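Type VI secretion system component (Escherichia coli O6, PDB 2P5Z) is a type VI secretion system component resembling the T4 phage tail proteins gp27 and gp5, and probably forms part of the cell-puncturing spike. Local coordinates at residues E162-D171 and W420-W428; Y202-R210 and Y367-P375. One frame throughout, in Å; residues are numbered along the deposited sequence.

Contact 1: residues E162-D171 and W420-W428; sequences EQVMQYGEDD and WKPGYESLW
The junction between the gp27-like part of the chain and its gp5-like OB domain runs through here, with Gln163 on strand 161-166 reaching Trp428 on strand 426-429, an outermost strand of the OB sheet. The two strand segments approach to 8.7 Å at 135°, too far apart for backbone pairing, and the Gln163 amide spans the gap by offering its own C=O and N-H to one residue. Its OE1 accepts from Trp428 N at 2.7 Å in a nearly straight bond, while NE2 gives to Trp428 O at 3.0 Å along a more bent path. With CG anti to its carbonyl carbon (chi1 -57°) and an extended chain beyond, Gln163 brings this amide across CD2 of Leu427, the two side chains meeting at about a right angle.

In the middle the contact turns apolar. Met165 puts its methyl CE at the edge of the Trp420 indole, 3.5 Å from CH2, and the same CH2 lies near the plane of the Tyr167 ring, at its edge beside CD2.

At the far end Gln166 ties a polar knot. Its NE2 gives to both Asp171 OD1 and Glu169 O, each in the amide plane, which fixes the rotation of the amide. That leaves Gln166 OE1 turned to Lys421 NZ, 2.9 Å away and above the carbonyl plane. Lys421 NZ also bonds Tyr126 OH and makes a long salt bridge to Asp171 OD1 (3.6 Å), whereas OD2 of Asp171 goes to His143.

Behind the strand, Val164 packs onto helices 131-140 and 171-182; strand 124-127 pairs antiparallel with strand 161-166, and Lys421 settles against Ala124 of that strand and Ile138 of helix 131-140.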
# COMPACT_ATOMS: atom_id res chain seq x y z
N GLU A 162 16.08 26.41 -12.17
CA GLU A 162 16.74 26.26 -13.44
C GLU A 162 16.07 25.18 -14.27
O GLU A 162 15.60 25.45 -15.37
CB GLU A 162 18.22 25.95 -13.23
CG GLU A 162 19.04 26.23 -14.46
CD GLU A 162 20.23 25.31 -14.59
OE1 GLU A 162 20.79 24.88 -13.54
OE2 GLU A 162 20.62 25.02 -15.74
N GLN A 163 16.03 23.96 -13.73
CA GLN A 163 15.36 22.85 -14.39
C GLN A 163 14.48 22.08 -13.39
O GLN A 163 14.86 21.85 -12.25
CB GLN A 163 16.38 21.88 -15.01
CG GLN A 163 17.32 22.50 -16.00
CD GLN A 163 18.15 21.49 -16.75
OE1 GLN A 163 17.96 21.28 -17.94
NE2 GLN A 163 19.09 20.87 -16.05
N VAL A 164 13.29 21.69 -13.84
CA VAL A 164 12.37 20.93 -13.00
C VAL A 164 11.78 19.82 -13.84
O VAL A 164 11.16 20.08 -14.86
CB VAL A 164 11.22 21.80 -12.45
CG1 VAL A 164 10.08 20.93 -11.86
CG2 VAL A 164 11.73 22.78 -11.39
N MET A 165 12.02 18.58 -13.42
CA MET A 165 11.56 17.41 -14.18
C MET A 165 10.20 16.84 -13.70
O MET A 165 9.98 16.64 -12.50
CB MET A 165 12.61 16.30 -14.09
CG MET A 165 12.56 15.34 -15.26
SD MET A 165 13.66 13.91 -15.14
CE MET A 165 14.10 13.80 -16.84
N GLN A 166 9.32 16.56 -14.65
CA GLN A 166 8.13 15.74 -14.40
C GLN A 166 8.37 14.40 -15.08
O GLN A 166 8.46 14.31 -16.31
CB GLN A 166 6.89 16.42 -14.99
CG GLN A 166 5.64 15.54 -15.06
CD GLN A 166 4.39 16.30 -15.52
OE1 GLN A 166 4.46 17.46 -15.92
NE2 GLN A 166 3.24 15.63 -15.47
N TYR A 167 8.52 13.34 -14.29
CA TYR A 167 8.72 12.01 -14.86
C TYR A 167 7.82 10.99 -14.15
O TYR A 167 7.86 10.87 -12.92
CB TYR A 167 10.20 11.62 -14.79
CG TYR A 167 10.54 10.28 -15.44
CD1 TYR A 167 10.56 9.09 -14.70
CD2 TYR A 167 10.81 10.21 -16.79
CE1 TYR A 167 10.86 7.87 -15.29
CE2 TYR A 167 11.10 9.00 -17.40
CZ TYR A 167 11.14 7.84 -16.65
OH TYR A 167 11.44 6.65 -17.28
N GLY A 168 7.05 10.24 -14.93
CA GLY A 168 6.12 9.22 -14.41
C GLY A 168 5.12 9.74 -13.38
O GLY A 168 4.92 9.13 -12.34
N GLU A 169 4.52 10.89 -13.67
CA GLU A 169 3.63 11.57 -12.76
C GLU A 169 2.52 12.18 -13.60
O GLU A 169 2.79 12.81 -14.63
CB GLU A 169 4.35 12.71 -12.02
CG GLU A 169 5.20 12.33 -10.81
CD GLU A 169 5.91 13.55 -10.19
OE1 GLU A 169 6.57 14.31 -10.92
OE2 GLU A 169 5.82 13.76 -8.96
N ASP A 170 1.27 11.99 -13.19
CA ASP A 170 0.18 12.65 -13.87
C ASP A 170 0.25 14.13 -13.51
O ASP A 170 0.92 14.50 -12.52
CB ASP A 170 -1.17 12.05 -13.47
CG ASP A 170 -1.42 12.11 -11.97
OD1 ASP A 170 -2.02 13.09 -11.49
OD2 ASP A 170 -0.96 11.20 -11.25
N ASP A 171 -0.42 14.98 -14.28
CA ASP A 171 -0.33 16.41 -14.04
C ASP A 171 -0.77 16.81 -12.64
O ASP A 171 -0.14 17.67 -12.04
CB ASP A 171 -1.11 17.20 -15.09
CG ASP A 171 -0.46 17.18 -16.47
OD1 ASP A 171 0.75 16.90 -16.55
OD2 ASP A 171 -1.16 17.45 -17.47
N TRP A 420 7.39 12.60 -24.21
CA TRP A 420 7.89 13.91 -23.82
C TRP A 420 7.08 15.03 -24.46
O TRP A 420 6.80 14.99 -25.65
CB TRP A 420 9.39 14.04 -24.16
CG TRP A 420 10.21 13.07 -23.36
CD1 TRP A 420 10.52 11.79 -23.70
CD2 TRP A 420 10.78 13.29 -22.06
NE1 TRP A 420 11.27 11.19 -22.70
CE2 TRP A 420 11.44 12.10 -21.68
CE3 TRP A 420 10.82 14.38 -21.20
CZ2 TRP A 420 12.10 11.96 -20.46
CZ3 TRP A 420 11.49 14.24 -19.97
CH2 TRP A 420 12.10 13.03 -19.62
N LYS A 421 6.69 16.01 -23.64
CA LYS A 421 6.03 17.22 -24.13
C LYS A 421 6.95 17.99 -25.09
O LYS A 421 8.16 18.06 -24.86
CB LYS A 421 5.61 18.11 -22.95
CG LYS A 421 4.44 17.56 -22.14
CD LYS A 421 4.10 18.44 -20.93
CE LYS A 421 3.34 17.66 -19.86
NZ LYS A 421 3.41 18.34 -18.53
N PRO A 422 6.39 18.52 -26.20
CA PRO A 422 7.11 19.25 -27.24
C PRO A 422 7.96 20.40 -26.71
O PRO A 422 7.45 21.29 -26.03
CB PRO A 422 5.99 19.81 -28.12
CG PRO A 422 4.86 18.87 -27.94
CD PRO A 422 4.95 18.41 -26.51
N GLY A 423 9.26 20.35 -27.00
CA GLY A 423 10.21 21.38 -26.58
C GLY A 423 10.55 21.32 -25.10
O GLY A 423 11.15 22.24 -24.55
N TYR A 424 10.17 20.22 -24.47
CA TYR A 424 10.42 20.03 -23.06
C TYR A 424 11.26 18.78 -22.84
O TYR A 424 11.26 18.21 -21.75
CB TYR A 424 9.11 19.91 -22.30
CG TYR A 424 8.33 21.19 -22.13
CD1 TYR A 424 7.19 21.42 -22.89
CD2 TYR A 424 8.69 22.13 -21.20
CE1 TYR A 424 6.46 22.57 -22.73
CE2 TYR A 424 7.97 23.29 -21.02
CZ TYR A 424 6.85 23.51 -21.79
OH TYR A 424 6.11 24.68 -21.61
N GLU A 425 11.98 18.39 -23.89
CA GLU A 425 12.75 17.15 -23.90
C GLU A 425 14.22 17.39 -23.59
O GLU A 425 15.01 16.45 -23.59
CB GLU A 425 12.67 16.46 -25.27
CG GLU A 425 11.36 16.64 -26.03
CD GLU A 425 11.35 17.85 -26.97
OE1 GLU A 425 12.42 18.50 -27.11
OE2 GLU A 425 10.28 18.16 -27.54
N SER A 426 14.62 18.63 -23.37
CA SER A 426 16.04 18.89 -23.31
C SER A 426 16.56 19.24 -21.92
O SER A 426 15.88 19.89 -21.13
CB SER A 426 16.47 19.87 -24.42
OG SER A 426 16.63 21.19 -23.93
N LEU A 427 17.77 18.79 -21.62
CA LEU A 427 18.25 18.74 -20.25
C LEU A 427 19.71 19.16 -20.18
O LEU A 427 20.54 18.66 -20.95
CB LEU A 427 18.10 17.29 -19.78
CG LEU A 427 17.97 16.87 -18.32
CD1 LEU A 427 19.27 16.38 -17.83
CD2 LEU A 427 17.41 17.96 -17.41
N TRP A 428 20.02 20.07 -19.26
CA TRP A 428 21.39 20.57 -19.07
C TRP A 428 22.12 19.76 -18.03
O TRP A 428 21.80 19.83 -16.85
CB TRP A 428 21.38 22.05 -18.69
CG TRP A 428 21.12 22.93 -19.86
CD1 TRP A 428 19.92 23.48 -20.23
CD2 TRP A 428 22.07 23.34 -20.84
NE1 TRP A 428 20.08 24.21 -21.38
CE2 TRP A 428 21.39 24.15 -21.78
CE3 TRP A 428 23.45 23.11 -21.02
CZ2 TRP A 428 22.03 24.73 -22.88
CZ3 TRP A 428 24.08 23.69 -22.11
CH2 TRP A 428 23.37 24.49 -23.02

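Contact 2: residues Y202-R210 and Y367-P375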
# COMPACT_ATOMS: atom_id res chain seq x y z
N TYR A 202 -2.86 30.08 -2.33
CA TYR A 202 -2.38 30.95 -1.25
C TYR A 202 -1.22 30.26 -0.56
O TYR A 202 -1.10 29.03 -0.64
CB TYR A 202 -3.45 31.18 -0.18
CG TYR A 202 -4.76 31.74 -0.66
CD1 TYR A 202 -4.91 33.11 -0.87
CD2 TYR A 202 -5.84 30.92 -0.90
CE1 TYR A 202 -6.11 33.64 -1.29
CE2 TYR A 202 -7.03 31.43 -1.34
CZ TYR A 202 -7.16 32.79 -1.53
OH TYR A 202 -8.36 33.29 -1.98
N ASP A 203 -0.42 31.04 0.16
CA ASP A 203 0.68 30.52 0.95
C ASP A 203 0.70 30.97 2.42
O ASP A 203 1.60 30.56 3.19
CB ASP A 203 2.04 30.77 0.27
CG ASP A 203 2.32 32.25 -0.05
OD1 ASP A 203 1.85 33.16 0.66
OD2 ASP A 203 3.09 32.50 -1.02
N ASP A 204 -0.27 31.79 2.81
CA ASP A 204 -0.35 32.21 4.22
C ASP A 204 -1.78 32.42 4.73
O ASP A 204 -2.76 32.33 3.98
CB ASP A 204 0.50 33.46 4.47
CG ASP A 204 -0.17 34.74 3.98
OD1 ASP A 204 -0.95 34.71 3.00
OD2 ASP A 204 0.10 35.80 4.59
N GLN A 205 -1.85 32.77 6.02
CA GLN A 205 -3.10 33.04 6.73
C GLN A 205 -4.00 34.16 6.17
O GLN A 205 -5.18 34.22 6.48
CB GLN A 205 -2.78 33.27 8.20
CG GLN A 205 -1.30 33.44 8.43
CD GLN A 205 -0.79 32.55 9.53
OE1 GLN A 205 0.32 32.03 9.45
NE2 GLN A 205 -1.60 32.37 10.56
N SER A 206 -3.45 35.01 5.31
CA SER A 206 -4.24 36.05 4.66
C SER A 206 -5.10 35.48 3.53
O SER A 206 -5.85 36.21 2.87
CB SER A 206 -3.34 37.17 4.16
OG SER A 206 -2.52 36.71 3.10
N GLY A 207 -5.01 34.18 3.30
CA GLY A 207 -5.87 33.54 2.32
C GLY A 207 -7.14 32.99 2.91
O GLY A 207 -8.05 32.59 2.18
N TYR A 208 -7.19 32.98 4.24
CA TYR A 208 -8.32 32.44 4.99
C TYR A 208 -9.51 33.38 4.83
O TYR A 208 -9.34 34.59 4.75
CB TYR A 208 -8.01 32.34 6.48
CG TYR A 208 -6.84 31.46 6.89
CD1 TYR A 208 -6.24 30.57 6.01
CD2 TYR A 208 -6.38 31.49 8.20
CE1 TYR A 208 -5.18 29.76 6.43
CE2 TYR A 208 -5.34 30.67 8.64
CZ TYR A 208 -4.74 29.81 7.75
OH TYR A 208 -3.70 29.01 8.18
N GLU A 209 -10.71 32.82 4.77
CA GLU A 209 -11.89 33.65 4.68
C GLU A 209 -12.53 33.85 6.05
O GLU A 209 -12.86 32.89 6.75
CB GLU A 209 -12.87 33.06 3.68
CG GLU A 209 -13.99 34.01 3.34
CD GLU A 209 -14.94 33.43 2.33
OE1 GLU A 209 -16.14 33.79 2.38
OE2 GLU A 209 -14.49 32.60 1.50
N ARG A 210 -12.68 35.12 6.42
CA ARG A 210 -13.25 35.50 7.71
C ARG A 210 -14.62 36.16 7.50
O ARG A 210 -14.83 36.84 6.51
CB ARG A 210 -12.28 36.45 8.43
CG ARG A 210 -11.06 35.76 9.00
CD ARG A 210 -9.87 36.71 9.04
NE ARG A 210 -8.98 36.40 10.16
CZ ARG A 210 -8.94 37.08 11.31
NH1 ARG A 210 -9.75 38.12 11.50
NH2 ARG A 210 -8.10 36.72 12.27
N TYR A 367 -6.51 28.62 14.54
CA TYR A 367 -5.88 29.83 14.07
C TYR A 367 -4.64 30.09 14.93
O TYR A 367 -4.64 29.81 16.14
CB TYR A 367 -6.83 31.02 14.17
CG TYR A 367 -6.41 32.21 13.34
CD1 TYR A 367 -6.80 32.30 12.01
CD2 TYR A 367 -5.64 33.25 13.88
CE1 TYR A 367 -6.43 33.39 11.23
CE2 TYR A 367 -5.26 34.35 13.10
CZ TYR A 367 -5.66 34.40 11.77
OH TYR A 367 -5.32 35.46 10.94
N SER A 368 -3.59 30.59 14.30
CA SER A 368 -2.36 30.94 15.01
C SER A 368 -1.69 32.02 14.20
O SER A 368 -1.95 32.15 13.01
CB SER A 368 -1.44 29.73 15.13
OG SER A 368 -0.32 30.00 15.96
N GLU A 369 -0.85 32.81 14.84
CA GLU A 369 -0.12 33.85 14.11
C GLU A 369 1.30 33.41 13.83
O GLU A 369 2.01 34.07 13.08
CB GLU A 369 -0.15 35.18 14.84
CG GLU A 369 -1.43 35.98 14.63
CD GLU A 369 -1.51 37.22 15.52
OE1 GLU A 369 -0.45 37.82 15.81
OE2 GLU A 369 -2.63 37.57 15.93
N ARG A 370 1.71 32.30 14.43
CA ARG A 370 3.07 31.83 14.20
C ARG A 370 3.19 30.55 13.38
O ARG A 370 4.28 30.00 13.25
CB ARG A 370 3.90 31.79 15.50
CG ARG A 370 3.21 31.26 16.76
CD ARG A 370 3.13 29.74 16.75
NE ARG A 370 3.61 29.12 17.99
CZ ARG A 370 4.84 28.64 18.17
NH1 ARG A 370 5.73 28.70 17.19
NH2 ARG A 370 5.17 28.09 19.33
N TYR A 371 2.07 30.07 12.85
CA TYR A 371 2.07 29.12 11.72
C TYR A 371 0.78 29.19 10.90
O TYR A 371 -0.19 29.80 11.34
CB TYR A 371 2.37 27.68 12.14
CG TYR A 371 1.26 26.89 12.78
CD1 TYR A 371 0.90 27.10 14.11
CD2 TYR A 371 0.61 25.88 12.09
CE1 TYR A 371 -0.09 26.37 14.71
CE2 TYR A 371 -0.39 25.13 12.69
CZ TYR A 371 -0.74 25.38 14.00
OH TYR A 371 -1.72 24.65 14.63
N GLY A 372 0.80 28.57 9.72
CA GLY A 372 -0.36 28.56 8.81
C GLY A 372 -0.66 27.16 8.29
O GLY A 372 0.01 26.19 8.68
N TYR A 373 -1.67 27.04 7.43
CA TYR A 373 -2.01 25.74 6.85
C TYR A 373 -0.94 25.33 5.86
O TYR A 373 -0.41 26.17 5.13
CB TYR A 373 -3.40 25.74 6.17
CG TYR A 373 -3.67 24.45 5.41
CD1 TYR A 373 -4.03 23.28 6.08
CD2 TYR A 373 -3.51 24.39 4.03
CE1 TYR A 373 -4.24 22.09 5.38
CE2 TYR A 373 -3.71 23.22 3.34
CZ TYR A 373 -4.08 22.08 4.00
OH TYR A 373 -4.27 20.94 3.26
N ARG A 374 -0.61 24.03 5.85
CA ARG A 374 0.34 23.45 4.92
C ARG A 374 -0.17 22.06 4.56
O ARG A 374 -0.52 21.29 5.45
CB ARG A 374 1.74 23.30 5.56
CG ARG A 374 2.43 24.58 6.01
CD ARG A 374 2.79 25.53 4.86
NE ARG A 374 2.99 26.89 5.37
CZ ARG A 374 2.82 27.99 4.65
NH1 ARG A 374 2.43 27.92 3.37
NH2 ARG A 374 3.02 29.18 5.22
N PRO A 375 -0.20 21.72 3.26
CA PRO A 375 -0.68 20.41 2.83
C PRO A 375 0.33 19.31 3.09
O PRO A 375 1.50 19.59 3.33
CB PRO A 375 -0.87 20.58 1.31
CG PRO A 375 -0.66 22.02 1.03
CD PRO A 375 0.18 22.56 2.12
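Tyr208 meets Gly372 and Tyr373 in the tightly packed part of this contact. With CG anti to its carbonyl carbon (chi1 -60°), Tyr208 directs its ring toward 367-375 and brings OH against the extended backbone at Gly372, which has no side chain to stand in the way. There Tyr208 OH accepts from Tyr373 N at 2.9 Å, the donor lying near the ring plane at its edge, and Gly372 CA comes within 3.4 Å of Tyr208 OH. Gln205 CA sits over the centre of one ring face. The Tyr367 ring leans obliquely on Tyr208, planes at 74°, with CE1 of Tyr367 3.6 Å from CD2 of Tyr208. Arg374 meets Asp203 end-on: NH1 and NH2 both bond to Asp203 O, NH2 at 2.8 Å and nearly in line with the C=O. A second carbonyl, Gly183 O, takes NH1, and Glu304 pairs with NE, so the guanidinium is gripped on several sides.

On the Ser368 side of Tyr208, the Gln205 amide meets the carbonyls of Ser368 and Tyr371; its NE2 bond to Tyr371 O is weak, the one to Ser368 O doubtfully short, and Gln205 OE1 faces Tyr371 O without a bond, so its placing calls for caution. Looser still is the solvent side, where exposed Arg210 lays its NH2 beside Tyr367 OH.

Tyr371 packs on helix 298-308, whose Asn308 bonds the backbone of Gly372 and Arg374, while Tyr373 meets Trp185 of strand 185-191 edge-to-face.

Contact 1 joins the gp27-like part to the OB domain; contact 2 lies within the former, its centre about 17 Å from that of the chain against 20 Å for contact 1. The two centres lie 32 Å apart and the nearest atoms about 14 Å, so they do not touch. Both segments of contact 2 fall in sequence between 162-171 and 420-428. Two connections run along the chain: helix 171-182 leaves contact 1 and leads into strand 185-191, whose Trp185 meets Tyr202 and Tyr373 of contact 2, and segment 367-375 runs on towards strand 387-391 of the OB sheet. Tyr167 of contact 1 lies near Glu458 of a neighbouring subunit, while no other chain touches contact 2.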